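Local coordinates for succinylglutamate desuccinylase/aspartoacylase (Shewanella frigidimarina, PDB 3LWU), which binds zinc and probably acts as a hydrolase of the succinylglutamate desuccinylase/aspartoacylase family, though its substrate is not established, at residues N133-H138 with Q248-S253; E156-R161 with L174-Q179. All coordinates share one frame; numbering follows the deposited sequence.

Interaction 1 of 2, residues N133-H138 with Q248-S253; sequences NWYAEH and QGREFS
Tyr-135 carries this contact from the helical side, meeting Gln-248 and Arg-250 in the loop that follows helix 230-247. Just before it, Trp-134 does not reach the loop and instead offers one indole face to His-138.

With CG opposite the main-chain nitrogen (chi1 -179°), the phenol of Tyr-135 extends toward the loop. Its CE2 approaches CG of Gln-248 at 3.8 Å, obliquely to the ring. The glutamine chain, bent at chi2, runs counter to the phenol, with ring and amide planes 66° apart. At the tyrosine's end, OH lies 3.3 Å from Arg-250 CD and 3.6 Å from Arg-250 CB, so the hydroxyl rests against the aliphatic part of the arginine. CD sits at the ring edge, near its plane, and OH in turn at the guanidinium edge; the two planes stand 71° apart, which excludes a parallel stack. The extended arginine carries its guanidinium past the side of the hydroxyl, where NH1 donates to Gln-139 O and NH2 to Asn-143 OD1 and Leu-141 O. Replacing Tyr-135 with an alanine would probably open a gap beside the arginine methylenes and Gln-248 CG.

His-138 closes the turn. Its ND1 lies 3.2 Å above the Trp-134 indole plane and donates, nearly straight, to Trp-134 O at 2.7 Å, which helps hold the imidazole over the indole.

Gly-249, at positive phi, is the C-prime residue of the Schellman motif ending helix 230-247, as the bonds Arg-250 N to Ala-245 O and Gly-249 N to Thr-246 O attest. Tyr-135 also packs on Leu-241 and Ala-245 of that helix, while Trp-134 meets Leu-146 and Ala-149 of helix 143-160, so helix 131-138 touches both helices, and the loop leads on to strand 257-263.

Interaction 2 of 2, residues E156-R161 with L174-Q179; sequences ETCQAR and LAVNLQ
A helix-helix contact inside the catalytic domain joins the last part of helix 143-160 to the middle of helix 170-182, the next helix in the chain. Cys-158 and Arg-161 meet Val-176 and Gln-179. The backbones come close, with Cys-158 CA 6.1 Å from Val-176 CA.

Val-176 meets the backbone of the other helix directly. Its CG1, held opposite its own nitrogen (chi1 164°), presses against the carbonyl of Cys-158 with 3.1 Å between Val-176 CG1 and Cys-158 O. This is a tight methyl-to-carbonyl approach. That oxygen also accepts a hydrogen bond from the backbone N of Arg-161. The thiol is a looser neighbour of the valine, 4.3 Å separating Cys-158 SG from Val-176 CG1.

The sulfur instead lies alongside the extended side chain of Gln-179, contacting it from CB to the amide; the shortest distance is 3.7 Å, from Cys-158 SG to Gln-179 CG. The cysteine's chi1 of -138° lies off the staggered positions, with the sulfur beside that chain. Gln-179 is buried, yet both ends of its amide are matched: OE1 accepts from the backbone N of Phe-125, and NE2 bonds to NE2 of His-183. These bonds fix the rotation of the amide, so the sulfur packs against a group held at both polar ends. Leu-178, on the same helix, turns to strand 56-60 and packs on Tyr-57 and Gln-59, linking this helix to the strands of the domain.

The Arg-161 side chain comes within about 6 Å of a bound sulfate, probably from the crystallisation liquor, while its CB touches the second valine methyl at 4.1 Å, Arg-161 CB to Val-176 CG2.

How the interactions relate
The centres of the two contacts are 25 Å apart and their nearest atoms about 8 Å apart, so they do not touch. Along the chain, both helical segments of interaction 2 fall between the two partners of interaction 1. Helix 143-160 connects them, since its beginning packs against residues of interaction 1 and its last part supplies one side of interaction 2. Helix 230-247 is a second link, ending at interaction 1 and touching helix 170-182 near its own start. Both contacts belong to the catalytic domain but lie away from the zinc site; interaction 1 joins helix 131-138 to the loop after helix 230-247, interaction 2 joins helix 143-160 to helix 170-182.

Interaction 1 of 2, residues N133-H138 with Q248-S253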
# COMPACT_ATOMS: atom_id res chain seq x y z
N ASN A 133 3.87 33.47 33.08
CA ASN A 133 4.68 32.96 34.17
C ASN A 133 6.17 32.90 33.83
O ASN A 133 7.02 33.35 34.61
CB ASN A 133 4.20 31.57 34.55
CG ASN A 133 4.79 31.11 35.87
OD1 ASN A 133 4.26 31.43 36.93
ND2 ASN A 133 5.89 30.36 35.81
N TRP A 134 6.48 32.34 32.65
CA TRP A 134 7.86 32.16 32.24
C TRP A 134 8.55 33.52 32.17
O TRP A 134 9.69 33.69 32.68
CB TRP A 134 7.98 31.39 30.89
CG TRP A 134 9.43 31.03 30.62
CD1 TRP A 134 10.06 29.86 30.95
CD2 TRP A 134 10.44 31.88 30.03
NE1 TRP A 134 11.39 29.92 30.59
CE2 TRP A 134 11.64 31.14 30.02
CE3 TRP A 134 10.44 33.16 29.48
CZ2 TRP A 134 12.83 31.66 29.53
CZ3 TRP A 134 11.62 33.68 28.97
CH2 TRP A 134 12.80 32.93 29.01
N TYR A 135 7.83 34.49 31.58
CA TYR A 135 8.33 35.87 31.40
C TYR A 135 8.56 36.58 32.72
O TYR A 135 9.55 37.30 32.86
CB TYR A 135 7.36 36.69 30.53
CG TYR A 135 7.79 38.14 30.25
CD1 TYR A 135 8.59 38.46 29.15
CD2 TYR A 135 7.38 39.20 31.08
CE1 TYR A 135 8.99 39.77 28.88
CE2 TYR A 135 7.77 40.53 30.83
CZ TYR A 135 8.58 40.80 29.72
OH TYR A 135 8.97 42.09 29.44
N ALA A 136 7.63 36.38 33.67
CA ALA A 136 7.77 36.93 35.03
C ALA A 136 9.04 36.42 35.71
O ALA A 136 9.73 37.20 36.36
CB ALA A 136 6.50 36.61 35.88
N GLU A 137 9.38 35.15 35.50
CA GLU A 137 10.59 34.55 36.11
C GLU A 137 11.90 34.97 35.43
O GLU A 137 12.99 34.74 35.97
CB GLU A 137 10.49 33.01 36.10
CG GLU A 137 9.95 32.42 37.41
CD GLU A 137 9.24 31.09 37.21
OE1 GLU A 137 9.81 30.19 36.54
OE2 GLU A 137 8.10 30.96 37.73
N HIS A 138 11.81 35.54 34.24
CA HIS A 138 13.02 35.85 33.46
C HIS A 138 13.11 37.29 32.91
O HIS A 138 14.05 37.61 32.21
CB HIS A 138 13.16 34.85 32.31
CG HIS A 138 13.25 33.41 32.73
ND1 HIS A 138 12.14 32.60 32.86
CD2 HIS A 138 14.32 32.62 32.99
CE1 HIS A 138 12.52 31.38 33.20
NE2 HIS A 138 13.84 31.36 33.29
N GLN A 248 3.93 44.18 27.59
CA GLN A 248 4.52 44.73 28.82
C GLN A 248 5.44 45.89 28.50
O GLN A 248 6.31 46.23 29.31
CB GLN A 248 5.30 43.67 29.60
CG GLN A 248 4.56 42.36 29.81
CD GLN A 248 3.24 42.52 30.55
OE1 GLN A 248 2.16 42.19 30.02
NE2 GLN A 248 3.30 43.01 31.78
N GLY A 249 5.27 46.48 27.32
CA GLY A 249 6.05 47.64 26.92
C GLY A 249 7.49 47.32 26.55
O GLY A 249 8.32 48.22 26.44
N ARG A 250 7.80 46.03 26.37
CA ARG A 250 9.16 45.62 25.97
C ARG A 250 9.15 45.19 24.50
O ARG A 250 8.78 44.05 24.17
CB ARG A 250 9.68 44.51 26.89
CG ARG A 250 11.09 44.03 26.57
CD ARG A 250 11.59 43.19 27.73
NE ARG A 250 12.98 42.77 27.58
CZ ARG A 250 13.69 42.15 28.53
NH1 ARG A 250 13.16 41.88 29.71
NH2 ARG A 250 14.95 41.81 28.30
N GLU A 251 9.54 46.12 23.63
CA GLU A 251 9.50 45.93 22.18
C GLU A 251 10.85 45.38 21.67
O GLU A 251 11.91 45.88 22.01
CB GLU A 251 9.11 47.23 21.48
N PHE A 252 10.76 44.30 20.90
CA PHE A 252 11.87 43.78 20.08
C PHE A 252 11.25 42.94 18.97
O PHE A 252 10.07 42.57 19.04
CB PHE A 252 12.88 42.93 20.88
CG PHE A 252 12.25 41.86 21.74
CD1 PHE A 252 11.79 40.66 21.18
CD2 PHE A 252 12.13 42.05 23.12
CE1 PHE A 252 11.19 39.66 21.97
CE2 PHE A 252 11.55 41.05 23.92
CZ PHE A 252 11.08 39.84 23.33
N SER A 253 12.01 42.65 17.92
CA SER A 253 11.46 41.86 16.82
C SER A 253 11.65 40.36 17.08
O SER A 253 12.55 39.95 17.83
CB SER A 253 12.09 42.29 15.50
OG SER A 253 13.50 42.31 15.62

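Interaction 2 of 2, residues E156-R161 with L174-Q179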
# COMPACT_ATOMS: atom_id res chain seq x y z
N GLU A 156 15.24 21.64 25.88
CA GLU A 156 15.09 20.62 26.95
C GLU A 156 13.71 19.97 27.00
O GLU A 156 13.61 18.75 27.23
CB GLU A 156 15.43 21.21 28.32
CG GLU A 156 16.93 21.58 28.40
CD GLU A 156 17.33 22.47 29.57
OE1 GLU A 156 16.51 22.68 30.52
OE2 GLU A 156 18.49 22.96 29.52
N THR A 157 12.66 20.78 26.84
CA THR A 157 11.30 20.28 26.96
C THR A 157 10.97 19.40 25.75
O THR A 157 10.19 18.44 25.83
CB THR A 157 10.26 21.42 27.05
OG1 THR A 157 10.47 22.32 25.96
CG2 THR A 157 10.37 22.19 28.40
N CYS A 158 11.60 19.73 24.63
CA CYS A 158 11.52 18.89 23.46
C CYS A 158 12.20 17.52 23.67
O CYS A 158 11.62 16.46 23.39
CB CYS A 158 12.21 19.62 22.32
SG CYS A 158 11.39 19.51 20.87
N GLN A 159 13.45 17.56 24.13
CA GLN A 159 14.19 16.34 24.49
C GLN A 159 13.48 15.49 25.55
O GLN A 159 13.54 14.25 25.50
CB GLN A 159 15.60 16.70 24.96
CG GLN A 159 16.53 17.06 23.81
CD GLN A 159 17.80 17.80 24.24
OE1 GLN A 159 17.91 18.31 25.36
NE2 GLN A 159 18.75 17.89 23.32
N ALA A 160 12.80 16.14 26.49
CA ALA A 160 12.06 15.45 27.54
C ALA A 160 10.96 14.55 26.97
O ALA A 160 10.63 13.54 27.57
CB ALA A 160 11.45 16.47 28.59
N ARG A 161 10.38 14.92 25.83
CA ARG A 161 9.33 14.10 25.21
C ARG A 161 9.87 12.70 24.86
O ARG A 161 9.09 11.75 24.75
CB ARG A 161 8.73 14.77 23.96
CG ARG A 161 7.81 15.98 24.20
CD ARG A 161 6.37 15.61 24.62
NE ARG A 161 5.67 14.84 23.58
CZ ARG A 161 4.66 13.98 23.80
NH1 ARG A 161 4.22 13.76 25.04
NH2 ARG A 161 4.10 13.31 22.77
N LEU A 174 10.54 10.90 15.59
CA LEU A 174 11.20 11.56 14.46
C LEU A 174 11.13 13.10 14.61
O LEU A 174 12.16 13.79 14.60
CB LEU A 174 10.57 11.11 13.14
CG LEU A 174 11.01 11.94 11.91
CD1 LEU A 174 12.47 11.71 11.58
CD2 LEU A 174 10.13 11.62 10.75
N ALA A 175 9.91 13.61 14.79
CA ALA A 175 9.65 15.05 14.74
C ALA A 175 10.40 15.74 15.87
O ALA A 175 11.09 16.73 15.63
CB ALA A 175 8.17 15.31 14.78
N VAL A 176 10.33 15.17 17.07
CA VAL A 176 11.01 15.70 18.23
C VAL A 176 12.54 15.78 18.04
O VAL A 176 13.15 16.80 18.41
CB VAL A 176 10.64 14.90 19.50
CG1 VAL A 176 11.59 15.18 20.62
CG2 VAL A 176 9.24 15.26 19.91
N ASN A 177 13.16 14.74 17.48
CA ASN A 177 14.60 14.73 17.27
C ASN A 177 15.01 15.84 16.30
O ASN A 177 16.03 16.52 16.48
CB ASN A 177 15.05 13.38 16.69
CG ASN A 177 15.35 12.36 17.75
OD1 ASN A 177 14.63 11.36 17.91
ND2 ASN A 177 16.42 12.56 18.46
N LEU A 178 14.22 16.04 15.26
CA LEU A 178 14.50 17.12 14.31
C LEU A 178 14.30 18.50 14.94
O LEU A 178 15.08 19.41 14.70
CB LEU A 178 13.62 17.00 13.07
CG LEU A 178 13.82 15.69 12.25
CD1 LEU A 178 12.87 15.67 11.07
CD2 LEU A 178 15.27 15.45 11.79
N GLN A 179 13.26 18.63 15.75
CA GLN A 179 12.84 19.89 16.32
C GLN A 179 13.88 20.35 17.34
O GLN A 179 14.16 21.58 17.45
CB GLN A 179 11.45 19.71 16.96
CG GLN A 179 10.81 20.98 17.51
CD GLN A 179 9.34 20.78 17.96
OE1 GLN A 179 8.64 19.86 17.53
NE2 GLN A 179 8.87 21.69 18.81